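Local coordinates for protein CrmK (Actinoalloteichus sp. WH1-2216-6, PDB 5I1V) that is an FAD-dependent oxidase with a covalently bound flavin, involved in recycling shunt products in caerulomycin biosynthesis, at residues 65-70 with 448-453; 154-159 with 196-201; 158-163 with 488-493. All coordinates share one frame; numbering follows the deposited sequence.

Contact 1 (65-70 with 448-453); sequences CGEAFV and NYPDID. With FAD (flavin-adenine dinucleotide), chain E.
Glu-67 reaches across to the backbone of Ile-452, its OE1 taking the Ile-452 N-H at 2.7 Å between OE1 and N, in a nearly straight bond (164°) that comes from above the carboxylate plane. Two loops meet here, one from the FAD_PCMH-type FAD-binding domain and one from the berberine-bridge-enzyme-like C-terminal region, and both touch the same FAD. Glu-67 CG, anti to the carbonyl carbon (chi1 -67°), lies 3.4 Å from Pro-450 O, and the bend at chi2 then turns the carboxylate to Ile-452. Beside it CE2 of the Phe-69 ring lies 3.8 Å from Pro-450 CB, the proline meeting the ring obliquely, while Glu-67 CB lies over one face of that ring, displaced toward its rim.

Glu-67 OE1 also pairs with Lys-341, which Asp-451 shares; the lysine probably offsets the repulsion between the two acids. An alanine here would probably leave the Ile-452 N-H without this acceptor, cost Lys-341 one of its acidic partners and open a gap beside Pro-450. Asp-451 OD1 closes an Asx turn on Asp-453 N.

At the cofactor end, Cys-65 N donates to FAD O1A at 2.9 Å, and FAD O4' donates to Asn-448 OD1 at 3.0 Å. One water links both loops and the ribityl chain: water 1 accepts from Gly-66 N, donates to Asn-448 O, and lies 2.7 Å from FAD O3'.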
loop_
_atom_site.group_PDB
_atom_site.type_symbol
_atom_site.label_atom_id
_atom_site.label_comp_id
_atom_site.label_asym_id
_atom_site.label_seq_id
_atom_site.Cartn_x
_atom_site.Cartn_y
_atom_site.Cartn_z
ATOM N N CYS A 65 5.150 15.676 1.787
ATOM C CA CYS A 65 5.150 17.143 1.481
ATOM C C CYS A 65 5.379 17.309 -0.025
ATOM O O CYS A 65 6.304 16.689 -0.543
ATOM C CB CYS A 65 6.335 17.820 2.118
ATOM S SG CYS A 65 6.245 19.627 2.111
ATOM N N GLY A 66 4.641 18.204 -0.649
ATOM C CA GLY A 66 4.834 18.516 -2.057
ATOM C C GLY A 66 6.032 19.414 -2.340
ATOM O O GLY A 66 6.479 19.475 -3.445
ATOM N N GLU A 67 6.616 20.037 -1.330
ATOM C CA GLU A 67 7.796 20.887 -1.512
ATOM C C GLU A 67 8.913 20.413 -0.594
ATOM O O GLU A 67 8.738 19.431 0.114
ATOM C CB GLU A 67 7.461 22.326 -1.160
ATOM C CG GLU A 67 6.489 23.003 -2.092
ATOM C CD GLU A 67 7.080 23.358 -3.468
ATOM O OE1 GLU A 67 6.390 24.094 -4.202
ATOM O OE2 GLU A 67 8.207 22.925 -3.823
ATOM N N ALA A 68 10.027 21.122 -0.595
ATOM C CA ALA A 68 11.227 20.730 0.117
ATOM C C ALA A 68 11.226 21.264 1.560
ATOM O O ALA A 68 12.262 21.640 2.080
ATOM C CB ALA A 68 12.461 21.270 -0.585
ATOM N N PHE A 69 10.084 21.298 2.203
ATOM C CA PHE A 69 10.008 21.900 3.537
ATOM C C PHE A 69 10.787 21.098 4.528
ATOM O O PHE A 69 11.334 21.648 5.467
ATOM C CB PHE A 69 8.561 21.976 3.982
ATOM C CG PHE A 69 7.718 22.904 3.148
ATOM C CD1 PHE A 69 8.296 23.756 2.230
ATOM C CD2 PHE A 69 6.367 22.980 3.354
ATOM C CE1 PHE A 69 7.532 24.637 1.511
ATOM C CE2 PHE A 69 5.581 23.881 2.642
ATOM C CZ PHE A 69 6.180 24.698 1.707
ATOM N N VAL A 70 10.812 19.783 4.355
ATOM C CA VAL A 70 11.549 18.929 5.326
ATOM C C VAL A 70 13.018 18.819 4.892
ATOM O O VAL A 70 13.915 18.880 5.706
ATOM C CB VAL A 70 10.925 17.517 5.399
ATOM C CG1 VAL A 70 11.722 16.610 6.337
ATOM C CG2 VAL A 70 9.447 17.497 5.766
ATOM N N ASN A 448 -1.872 22.032 2.386
ATOM C CA ASN A 448 -1.329 20.665 2.263
ATOM C C ASN A 448 -0.962 20.254 0.805
ATOM O O ASN A 448 -0.400 19.172 0.572
ATOM C CB ASN A 448 -2.294 19.702 2.872
ATOM C CG ASN A 448 -1.989 19.436 4.330
ATOM O OD1 ASN A 448 -0.862 19.723 4.783
ATOM N ND2 ASN A 448 -2.961 18.900 5.068
ATOM N N TYR A 449 -1.267 21.119 -0.157
ATOM C CA TYR A 449 -0.643 21.033 -1.503
ATOM C C TYR A 449 0.159 22.306 -1.782
ATOM O O TYR A 449 -0.216 23.074 -2.656
ATOM C CB TYR A 449 -1.697 20.883 -2.587
ATOM C CG TYR A 449 -2.505 19.611 -2.455
ATOM C CD1 TYR A 449 -1.863 18.392 -2.349
ATOM C CD2 TYR A 449 -3.885 19.620 -2.527
ATOM C CE1 TYR A 449 -2.556 17.213 -2.242
ATOM C CE2 TYR A 449 -4.606 18.429 -2.397
ATOM C CZ TYR A 449 -3.925 17.239 -2.250
ATOM O OH TYR A 449 -4.565 16.038 -2.135
ATOM N N PRO A 450 1.227 22.554 -1.017
ATOM C CA PRO A 450 1.910 23.847 -1.134
ATOM C C PRO A 450 2.613 24.026 -2.472
ATOM O O PRO A 450 3.179 23.082 -2.985
ATOM C CB PRO A 450 3.010 23.777 -0.086
ATOM C CG PRO A 450 3.295 22.297 0.025
ATOM C CD PRO A 450 1.961 21.635 -0.123
ATOM N N ASP A 451 2.643 25.259 -2.945
ATOM C CA ASP A 451 3.289 25.535 -4.238
ATOM C C ASP A 451 4.119 26.777 -4.083
ATOM O O ASP A 451 3.555 27.884 -4.016
ATOM C CB ASP A 451 2.193 25.780 -5.222
ATOM C CG ASP A 451 2.688 26.192 -6.593
ATOM O OD1 ASP A 451 3.919 26.208 -6.861
ATOM O OD2 ASP A 451 1.777 26.501 -7.407
ATOM N N ILE A 452 5.436 26.641 -4.085
ATOM C CA ILE A 452 6.264 27.824 -3.797
ATOM C C ILE A 452 6.180 28.869 -4.924
ATOM O O ILE A 452 6.569 30.017 -4.721
ATOM C CB ILE A 452 7.759 27.525 -3.493
ATOM C CG1 ILE A 452 8.443 26.895 -4.717
ATOM C CG2 ILE A 452 7.862 26.754 -2.162
ATOM C CD1 ILE A 452 9.913 26.515 -4.573
ATOM N N ASP A 453 5.682 28.463 -6.094
ATOM C CA ASP A 453 5.418 29.419 -7.198
ATOM C C ASP A 453 4.463 30.547 -6.776
ATOM O O ASP A 453 4.534 31.621 -7.365
ATOM C CB ASP A 453 4.891 28.723 -8.456
ATOM C CG ASP A 453 5.871 27.683 -9.028
ATOM O OD1 ASP A 453 7.069 27.728 -8.684
ATOM O OD2 ASP A 453 5.440 26.806 -9.822
HETATM P PA FAD E . 5.699 15.291 5.675
HETATM O O1A FAD E . 6.408 15.501 4.360
HETATM O O2A FAD E . 6.370 14.351 6.635
HETATM O O5B FAD E . 5.427 16.673 6.370
HETATM C C5B FAD E . 4.617 17.687 5.784
HETATM C C4B FAD E . 4.905 19.022 6.485
HETATM O O4B FAD E . 4.401 18.898 7.830
HETATM C C3B FAD E . 6.351 19.433 6.660
HETATM O O3B FAD E . 6.401 20.844 6.778
HETATM C C2B FAD E . 6.731 18.827 7.982
HETATM O O2B FAD E . 7.938 19.283 8.602
HETATM C C1B FAD E . 5.435 19.005 8.781
HETATM N N9A FAD E . 5.233 17.910 9.763
HETATM C C8A FAD E . 5.246 16.556 9.567
HETATM N N7A FAD E . 5.133 15.907 10.771
HETATM C C5A FAD E . 5.044 16.855 11.681
HETATM C C6A FAD E . 4.879 16.815 13.112
HETATM N N6A FAD E . 4.770 15.625 13.671
HETATM N N1A FAD E . 4.838 17.987 13.755
HETATM C C2A FAD E . 4.981 19.173 13.126
HETATM N N3A FAD E . 5.080 19.295 11.777
HETATM C C4A FAD E . 5.171 18.142 11.067
HETATM N N1 FAD E . -4.336 15.788 1.775
HETATM C C2 FAD E . -5.675 15.762 1.967
HETATM O O2 FAD E . -6.210 16.585 2.720
HETATM N N3 FAD E . -6.486 14.862 1.369
HETATM C C4 FAD E . -6.067 13.943 0.508
HETATM O O4 FAD E . -6.856 13.110 0.014
HETATM C C4X FAD E . -4.638 13.878 0.241
HETATM N N5 FAD E . -4.134 12.961 -0.628
HETATM C C5X FAD E . -2.802 12.867 -0.764
HETATM C C6 FAD E . -2.254 11.831 -1.521
HETATM C C7 FAD E . -0.883 11.677 -1.721
HETATM C C7M FAD E . -0.359 10.506 -2.561
HETATM C C8 FAD E . -0.003 12.677 -1.077
HETATM C C8M FAD E . 1.490 12.619 -1.248
HETATM C C9 FAD E . -0.522 13.731 -0.318
HETATM C C9A FAD E . -1.898 13.861 -0.133
HETATM N N10 FAD E . -2.448 14.892 0.638
HETATM C C10 FAD E . -3.809 14.902 0.881
HETATM C "C1'" FAD E . -1.648 16.034 1.080
HETATM C "C2'" FAD E . -1.130 15.811 2.464
HETATM O "O2'" FAD E . -2.162 16.107 3.384
HETATM C "C3'" FAD E . 0.095 16.613 2.753
HETATM O "O3'" FAD E . 1.119 16.260 1.782
HETATM C "C4'" FAD E . 0.581 16.399 4.203
HETATM O "O4'" FAD E . 1.271 17.583 4.601
HETATM C "C5'" FAD E . 1.478 15.181 4.296
HETATM O "O5'" FAD E . 1.819 14.982 5.667
HETATM P P FAD E . 3.035 14.000 5.935
HETATM O O1P FAD E . 2.853 12.732 5.185
HETATM O O2P FAD E . 3.297 13.923 7.406
HETATM O O3P FAD E . 4.250 14.811 5.233
HETATM O O HOH W 1 2.234 18.661 1.319
#

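Contact 2 (154-159 with 196-201); sequences AVEVVV and VITRYW. With FAD (flavin-adenine dinucleotide), chain E.
Strands 154-159 and 196-201 run antiparallel, their N-to-C directions 144° apart, with Ala-154 and Trp-201, Glu-156 and Arg-199, and Val-158 and Val-196 as hydrogen-bonded pairs, Val-155 and Tyr-200, and Val-157 and Ile-197 as non-hydrogen-bonded ones, and a beta bulge where the register slips by one residue between Glu-156 and Val-157.

The extended Glu-156 side chain, CG anti to the backbone N (chi1 -177°), sends OE1 to two donors on the other strand. Thr-198 OG1 donates to Glu-156 OE1 at 2.5 Å, an unusually short separation whose exact length is doubtful, and Arg-199 NE makes a salt bridge to the same oxygen at 2.9 Å. OE1 sits at the guanidinium edge, in its plane, while NE approaches from above the carboxylate plane; the two planes stand 68° apart. Thr-40 OG1 adds another bond to OE1, whereas Arg-199 NH1 turns to Glu-97 and Glu-99 on the next strand.

These are adjacent inner strands of the five-stranded antiparallel sheet in the FAD-binding domain. The adenine hangs on Ile-197, whose N donates to FAD N1A and whose O accepts from FAD N6A, each at 2.9 Å.

On the face shared by Val-155, Ile-197 and Tyr-200, Val-155 CG2 touches Ile-197 CG2 at 3.7 Å, and the latter methyl sits over the rim of one face of the tyrosine ring. On the other face the six-membered ring of Trp-201 packs on Ala-154, CE3 lying 3.7 Å from Ala-154 CB, and continues to Glu-156 CB.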
loop_
_atom_site.group_PDB
_atom_site.type_symbol
_atom_site.label_atom_id
_atom_site.label_comp_id
_atom_site.label_asym_id
_atom_site.label_seq_id
_atom_site.Cartn_x
_atom_site.Cartn_y
_atom_site.Cartn_z
ATOM N N ALA A 154 -7.781 17.013 21.008
ATOM C CA ALA A 154 -6.590 17.504 21.670
ATOM C C ALA A 154 -5.360 17.157 20.823
ATOM O O ALA A 154 -5.402 16.249 19.990
ATOM C CB ALA A 154 -6.417 16.864 23.046
ATOM N N VAL A 155 -4.251 17.852 21.092
ATOM C CA VAL A 155 -2.953 17.631 20.426
ATOM C C VAL A 155 -1.825 17.825 21.419
ATOM O O VAL A 155 -1.906 18.726 22.237
ATOM C CB VAL A 155 -2.867 18.586 19.190
ATOM C CG1 VAL A 155 -2.830 20.075 19.563
ATOM C CG2 VAL A 155 -1.721 18.196 18.299
ATOM N N GLU A 156 -0.799 16.981 21.366
ATOM C CA GLU A 156 0.378 17.050 22.176
ATOM C C GLU A 156 1.486 17.560 21.300
ATOM O O GLU A 156 1.728 17.023 20.224
ATOM C CB GLU A 156 0.733 15.673 22.749
ATOM C CG GLU A 156 1.916 15.711 23.658
ATOM C CD GLU A 156 2.309 14.325 24.144
ATOM O OE1 GLU A 156 2.968 13.565 23.401
ATOM O OE2 GLU A 156 1.956 14.006 25.294
ATOM N N VAL A 157 2.111 18.656 21.709
ATOM C CA VAL A 157 3.134 19.325 20.932
ATOM C C VAL A 157 4.360 19.619 21.775
ATOM O O VAL A 157 4.236 20.106 22.912
ATOM C CB VAL A 157 2.624 20.675 20.445
ATOM C CG1 VAL A 157 3.447 21.212 19.308
ATOM C CG2 VAL A 157 1.175 20.560 19.990
ATOM N N VAL A 158 5.530 19.337 21.214
ATOM C CA VAL A 158 6.781 19.712 21.803
ATOM C C VAL A 158 7.120 21.096 21.306
ATOM O O VAL A 158 7.252 21.320 20.102
ATOM C CB VAL A 158 7.873 18.697 21.404
ATOM C CG1 VAL A 158 9.235 19.124 21.897
ATOM C CG2 VAL A 158 7.539 17.333 21.987
ATOM N N VAL A 159 7.294 21.996 22.250
ATOM C CA VAL A 159 7.459 23.421 21.958
ATOM C C VAL A 159 8.720 23.978 22.655
ATOM O O VAL A 159 9.245 23.357 23.576
ATOM C CB VAL A 159 6.271 24.256 22.400
ATOM C CG1 VAL A 159 5.052 23.992 21.556
ATOM C CG2 VAL A 159 5.965 24.065 23.903
ATOM N N VAL A 196 6.740 20.274 17.484
ATOM C CA VAL A 196 6.665 18.907 16.993
ATOM C C VAL A 196 5.409 18.251 17.547
ATOM O O VAL A 196 5.279 18.011 18.765
ATOM C CB VAL A 196 7.841 18.093 17.374
ATOM C CG1 VAL A 196 7.732 16.661 16.806
ATOM C CG2 VAL A 196 9.091 18.749 16.890
ATOM N N ILE A 197 4.488 17.924 16.651
ATOM C CA ILE A 197 3.287 17.225 17.075
ATOM C C ILE A 197 3.667 15.777 17.354
ATOM O O ILE A 197 4.157 15.116 16.452
ATOM C CB ILE A 197 2.202 17.263 15.966
ATOM C CG1 ILE A 197 1.813 18.703 15.676
ATOM C CG2 ILE A 197 0.937 16.487 16.344
ATOM C CD1 ILE A 197 1.351 18.857 14.239
ATOM N N THR A 198 3.443 15.274 18.570
ATOM C CA THR A 198 3.729 13.887 18.837
ATOM C C THR A 198 2.486 12.971 18.681
ATOM O O THR A 198 2.589 11.763 18.293
ATOM C CB THR A 198 4.365 13.752 20.228
ATOM O OG1 THR A 198 3.569 14.424 21.164
ATOM C CG2 THR A 198 5.731 14.400 20.209
ATOM N N ARG A 199 1.309 13.491 19.010
ATOM C CA ARG A 199 0.089 12.685 18.898
ATOM C C ARG A 199 -1.126 13.590 18.882
ATOM O O ARG A 199 -1.068 14.704 19.312
ATOM C CB ARG A 199 -0.043 11.630 20.032
ATOM C CG ARG A 199 -0.118 12.222 21.411
ATOM C CD ARG A 199 0.340 11.269 22.538
ATOM N NE ARG A 199 1.776 11.083 22.526
ATOM C CZ ARG A 199 2.398 9.922 22.335
ATOM N NH1 ARG A 199 1.712 8.801 22.260
ATOM N NH2 ARG A 199 3.717 9.887 22.273
ATOM N N TYR A 200 -2.221 13.059 18.380
ATOM C CA TYR A 200 -3.489 13.767 18.229
ATOM C C TYR A 200 -4.493 12.877 18.938
ATOM O O TYR A 200 -4.314 11.640 19.007
ATOM C CB TYR A 200 -3.951 13.816 16.764
ATOM C CG TYR A 200 -3.145 14.574 15.759
ATOM C CD1 TYR A 200 -3.334 15.934 15.611
ATOM C CD2 TYR A 200 -2.245 13.933 14.899
ATOM C CE1 TYR A 200 -2.671 16.671 14.639
ATOM C CE2 TYR A 200 -1.549 14.667 13.916
ATOM C CZ TYR A 200 -1.778 16.040 13.785
ATOM O OH TYR A 200 -1.156 16.826 12.826
ATOM N N TRP A 201 -5.567 13.473 19.380
ATOM C CA TRP A 201 -6.716 12.736 19.881
ATOM C C TRP A 201 -7.936 13.144 19.076
ATOM O O TRP A 201 -8.255 14.328 18.937
ATOM C CB TRP A 201 -6.953 13.019 21.374
ATOM C CG TRP A 201 -6.007 12.322 22.302
ATOM C CD1 TRP A 201 -6.130 11.088 22.820
ATOM C CD2 TRP A 201 -4.766 12.845 22.794
ATOM N NE1 TRP A 201 -5.051 10.797 23.639
ATOM C CE2 TRP A 201 -4.201 11.864 23.638
ATOM C CE3 TRP A 201 -4.107 14.051 22.633
ATOM C CZ2 TRP A 201 -3.004 12.071 24.334
ATOM C CZ3 TRP A 201 -2.905 14.258 23.304
ATOM C CH2 TRP A 201 -2.380 13.281 24.160
HETATM P PA FAD E . 5.699 15.291 5.675
HETATM O O1A FAD E . 6.408 15.501 4.360
HETATM O O2A FAD E . 6.370 14.351 6.635
HETATM O O5B FAD E . 5.427 16.673 6.370
HETATM C C5B FAD E . 4.617 17.687 5.784
HETATM C C4B FAD E . 4.905 19.022 6.485
HETATM O O4B FAD E . 4.401 18.898 7.830
HETATM C C3B FAD E . 6.351 19.433 6.660
HETATM O O3B FAD E . 6.401 20.844 6.778
HETATM C C2B FAD E . 6.731 18.827 7.982
HETATM O O2B FAD E . 7.938 19.283 8.602
HETATM C C1B FAD E . 5.435 19.005 8.781
HETATM N N9A FAD E . 5.233 17.910 9.763
HETATM C C8A FAD E . 5.246 16.556 9.567
HETATM N N7A FAD E . 5.133 15.907 10.771
HETATM C C5A FAD E . 5.044 16.855 11.681
HETATM C C6A FAD E . 4.879 16.815 13.112
HETATM N N6A FAD E . 4.770 15.625 13.671
HETATM N N1A FAD E . 4.838 17.987 13.755
HETATM C C2A FAD E . 4.981 19.173 13.126
HETATM N N3A FAD E . 5.080 19.295 11.777
HETATM C C4A FAD E . 5.171 18.142 11.067
HETATM N N1 FAD E . -4.336 15.788 1.775
HETATM C C2 FAD E . -5.675 15.762 1.967
HETATM O O2 FAD E . -6.210 16.585 2.720
HETATM N N3 FAD E . -6.486 14.862 1.369
HETATM C C4 FAD E . -6.067 13.943 0.508
HETATM O O4 FAD E . -6.856 13.110 0.014
HETATM C C4X FAD E . -4.638 13.878 0.241
HETATM N N5 FAD E . -4.134 12.961 -0.628
HETATM C C5X FAD E . -2.802 12.867 -0.764
HETATM C C6 FAD E . -2.254 11.831 -1.521
HETATM C C7 FAD E . -0.883 11.677 -1.721
HETATM C C7M FAD E . -0.359 10.506 -2.561
HETATM C C8 FAD E . -0.003 12.677 -1.077
HETATM C C8M FAD E . 1.490 12.619 -1.248
HETATM C C9 FAD E . -0.522 13.731 -0.318
HETATM C C9A FAD E . -1.898 13.861 -0.133
HETATM N N10 FAD E . -2.448 14.892 0.638
HETATM C C10 FAD E . -3.809 14.902 0.881
HETATM C "C1'" FAD E . -1.648 16.034 1.080
HETATM C "C2'" FAD E . -1.130 15.811 2.464
HETATM O "O2'" FAD E . -2.162 16.107 3.384
HETATM C "C3'" FAD E . 0.095 16.613 2.753
HETATM O "O3'" FAD E . 1.119 16.260 1.782
HETATM C "C4'" FAD E . 0.581 16.399 4.203
HETATM O "O4'" FAD E . 1.271 17.583 4.601
HETATM C "C5'" FAD E . 1.478 15.181 4.296
HETATM O "O5'" FAD E . 1.819 14.982 5.667
HETATM P P FAD E . 3.035 14.000 5.935
HETATM O O1P FAD E . 2.853 12.732 5.185
HETATM O O2P FAD E . 3.297 13.923 7.406
HETATM O O3P FAD E . 4.250 14.811 5.233
#

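Contact 3 (158-163 with 488-493); sequences VVVDAE and RNVFRH
Ala-162 O receives the guanidinium of Arg-488, whose NH1 donates to it at 2.8 Å with an N-H...O angle of 156°. The oxygen lies close to the guanidinium plane, while the donor is tilted from the plane of the carbonyl. A bend at chi3 (61°) turns NE, and NH1 beyond it, toward this oxygen. Farther back along the chain, Arg-488 CD lies 3.2 Å from Asp-161 O. Nearby, water 2 joins the backbones: it donates to Val-160 O at 2.7 Å and accepts from Arg-488 N at 2.9 Å.

Inward from these polar links, Val-160 divides its methyls between three side chains. CG1 meets Arg-488 CD and Val-490 CG2, the latter at 4.2 Å, and CG2 lies 3.9 Å from Phe-491 CE2. One face of the Phe-491 ring has Val-490 CG1 over its centre. Val-160 also packs on helix 40-52, through Val-47 and Val-51, while Asp-486 accepts from the Val-490 and Phe-491 amides. The end of strand 152-160 in the FAD-binding domain is thus joined to the loop after helix 475-485. The exposed Arg-488 donates to a neutral carbonyl, making a polar link at the rim and not a salt bridge, while buried Val-160 makes the apolar part.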
loop_
_atom_site.group_PDB
_atom_site.type_symbol
_atom_site.label_atom_id
_atom_site.label_comp_id
_atom_site.label_asym_id
_atom_site.label_seq_id
_atom_site.Cartn_x
_atom_site.Cartn_y
_atom_site.Cartn_z
ATOM N N VAL A 158 5.530 19.337 21.214
ATOM C CA VAL A 158 6.781 19.712 21.803
ATOM C C VAL A 158 7.120 21.096 21.306
ATOM O O VAL A 158 7.252 21.320 20.102
ATOM C CB VAL A 158 7.873 18.697 21.404
ATOM C CG1 VAL A 158 9.235 19.124 21.897
ATOM C CG2 VAL A 158 7.539 17.333 21.987
ATOM N N VAL A 159 7.294 21.996 22.250
ATOM C CA VAL A 159 7.459 23.421 21.958
ATOM C C VAL A 159 8.720 23.978 22.655
ATOM O O VAL A 159 9.245 23.357 23.576
ATOM C CB VAL A 159 6.271 24.256 22.400
ATOM C CG1 VAL A 159 5.052 23.992 21.556
ATOM C CG2 VAL A 159 5.965 24.065 23.903
ATOM N N VAL A 160 9.191 25.121 22.168
ATOM C CA VAL A 160 10.427 25.772 22.606
ATOM C C VAL A 160 10.146 27.214 23.038
ATOM O O VAL A 160 9.649 28.023 22.258
ATOM C CB VAL A 160 11.456 25.819 21.470
ATOM C CG1 VAL A 160 12.799 26.356 21.973
ATOM C CG2 VAL A 160 11.601 24.443 20.816
ATOM N N ASP A 161 10.432 27.535 24.282
ATOM C CA ASP A 161 10.175 28.918 24.762
ATOM C C ASP A 161 11.274 29.877 24.362
ATOM O O ASP A 161 12.224 29.458 23.729
ATOM C CB ASP A 161 9.901 28.942 26.264
ATOM C CG ASP A 161 11.138 28.834 27.125
ATOM O OD1 ASP A 161 12.288 28.824 26.625
ATOM O OD2 ASP A 161 10.934 28.767 28.360
ATOM N N ALA A 162 11.109 31.175 24.688
ATOM C CA ALA A 162 12.030 32.238 24.279
ATOM C C ALA A 162 13.487 32.026 24.768
ATOM O O ALA A 162 14.413 32.372 24.061
ATOM C CB ALA A 162 11.502 33.595 24.724
ATOM N N GLU A 163 13.676 31.416 25.940
ATOM C CA GLU A 163 15.022 31.062 26.399
ATOM C C GLU A 163 15.520 29.757 25.833
ATOM O O GLU A 163 16.612 29.336 26.180
ATOM C CB GLU A 163 15.107 30.940 27.923
ATOM C CG GLU A 163 15.246 32.258 28.630
ATOM C CD GLU A 163 13.903 32.864 28.872
ATOM O OE1 GLU A 163 13.227 32.385 29.808
ATOM O OE2 GLU A 163 13.529 33.798 28.121
ATOM N N ARG A 488 11.299 31.860 19.141
ATOM C CA ARG A 488 12.603 31.891 18.501
ATOM C C ARG A 488 12.568 31.441 17.047
ATOM O O ARG A 488 13.595 31.440 16.410
ATOM C CB ARG A 488 13.614 31.043 19.250
ATOM C CG ARG A 488 13.678 31.314 20.755
ATOM C CD ARG A 488 14.321 30.153 21.473
ATOM N NE ARG A 488 15.679 29.953 21.018
ATOM C CZ ARG A 488 16.723 30.627 21.473
ATOM N NH1 ARG A 488 16.581 31.555 22.409
ATOM N NH2 ARG A 488 17.930 30.365 20.989
ATOM N N ASN A 489 11.399 31.149 16.503
ATOM C CA ASN A 489 11.251 30.730 15.088
ATOM C C ASN A 489 12.141 29.505 14.793
ATOM O O ASN A 489 12.831 29.442 13.776
ATOM C CB ASN A 489 11.536 31.867 14.099
ATOM C CG ASN A 489 10.969 31.608 12.696
ATOM O OD1 ASN A 489 9.947 30.941 12.521
ATOM N ND2 ASN A 489 11.662 32.104 11.676
ATOM N N VAL A 490 12.132 28.557 15.714
ATOM C CA VAL A 490 12.831 27.295 15.540
ATOM C C VAL A 490 12.298 26.483 14.356
ATOM O O VAL A 490 13.047 25.829 13.645
ATOM C CB VAL A 490 12.731 26.451 16.816
ATOM C CG1 VAL A 490 13.251 25.041 16.594
ATOM C CG2 VAL A 490 13.546 27.099 17.928
ATOM N N PHE A 491 10.977 26.460 14.221
ATOM C CA PHE A 491 10.320 25.692 13.195
ATOM C C PHE A 491 9.934 26.571 12.036
ATOM O O PHE A 491 9.033 27.409 12.144
ATOM C CB PHE A 491 9.102 25.010 13.822
ATOM C CG PHE A 491 9.474 24.204 15.030
ATOM C CD1 PHE A 491 10.051 22.943 14.866
ATOM C CD2 PHE A 491 9.315 24.702 16.304
ATOM C CE1 PHE A 491 10.437 22.207 15.971
ATOM C CE2 PHE A 491 9.666 23.972 17.409
ATOM C CZ PHE A 491 10.261 22.717 17.247
ATOM N N ARG A 492 10.555 26.321 10.912
ATOM C CA ARG A 492 10.322 27.149 9.776
ATOM C C ARG A 492 10.626 26.421 8.463
ATOM O O ARG A 492 11.250 25.341 8.464
ATOM C CB ARG A 492 11.147 28.411 9.931
ATOM C CG ARG A 492 12.660 28.198 9.845
ATOM C CD ARG A 492 13.448 29.479 10.168
ATOM N NE ARG A 492 14.884 29.210 10.188
ATOM C CZ ARG A 492 15.571 28.725 11.234
ATOM N NH1 ARG A 492 14.995 28.471 12.419
ATOM N NH2 ARG A 492 16.876 28.525 11.111
ATOM N N HIS A 493 10.139 27.017 7.382
ATOM C CA HIS A 493 10.292 26.546 6.019
ATOM C C HIS A 493 9.809 27.663 5.091
ATOM O O HIS A 493 9.417 28.727 5.583
ATOM C CB HIS A 493 9.594 25.201 5.763
ATOM C CG HIS A 493 8.136 25.159 6.100
ATOM N ND1 HIS A 493 7.170 25.759 5.336
ATOM C CD2 HIS A 493 7.476 24.463 7.055
ATOM C CE1 HIS A 493 5.972 25.491 5.844
ATOM N NE2 HIS A 493 6.135 24.682 6.874
HETATM O O HOH W 2 10.809 29.151 20.095
#

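From the N terminus, the loop after strand 57-60 comes first, and contact 1 closes a very long loop by joining it to 448-453. Contact 2 nests wholly inside that loop, pairing neighbouring strands of one sheet. Contact 3 starts from the same strand as contact 2, sharing Val-158 and Val-159, but ends at 488-493, beyond contact 1, so contacts 1 and 3 cross along the chain. Phe-69 of contact 1 stacks on His-493 of contact 3, and Val-196 of contact 2 packs on Phe-491. Contacts 1 and 2, with centres 22 Å apart, touch the same FAD, and contacts 1 and 3 tie the C-terminal region back to the FAD-binding domain.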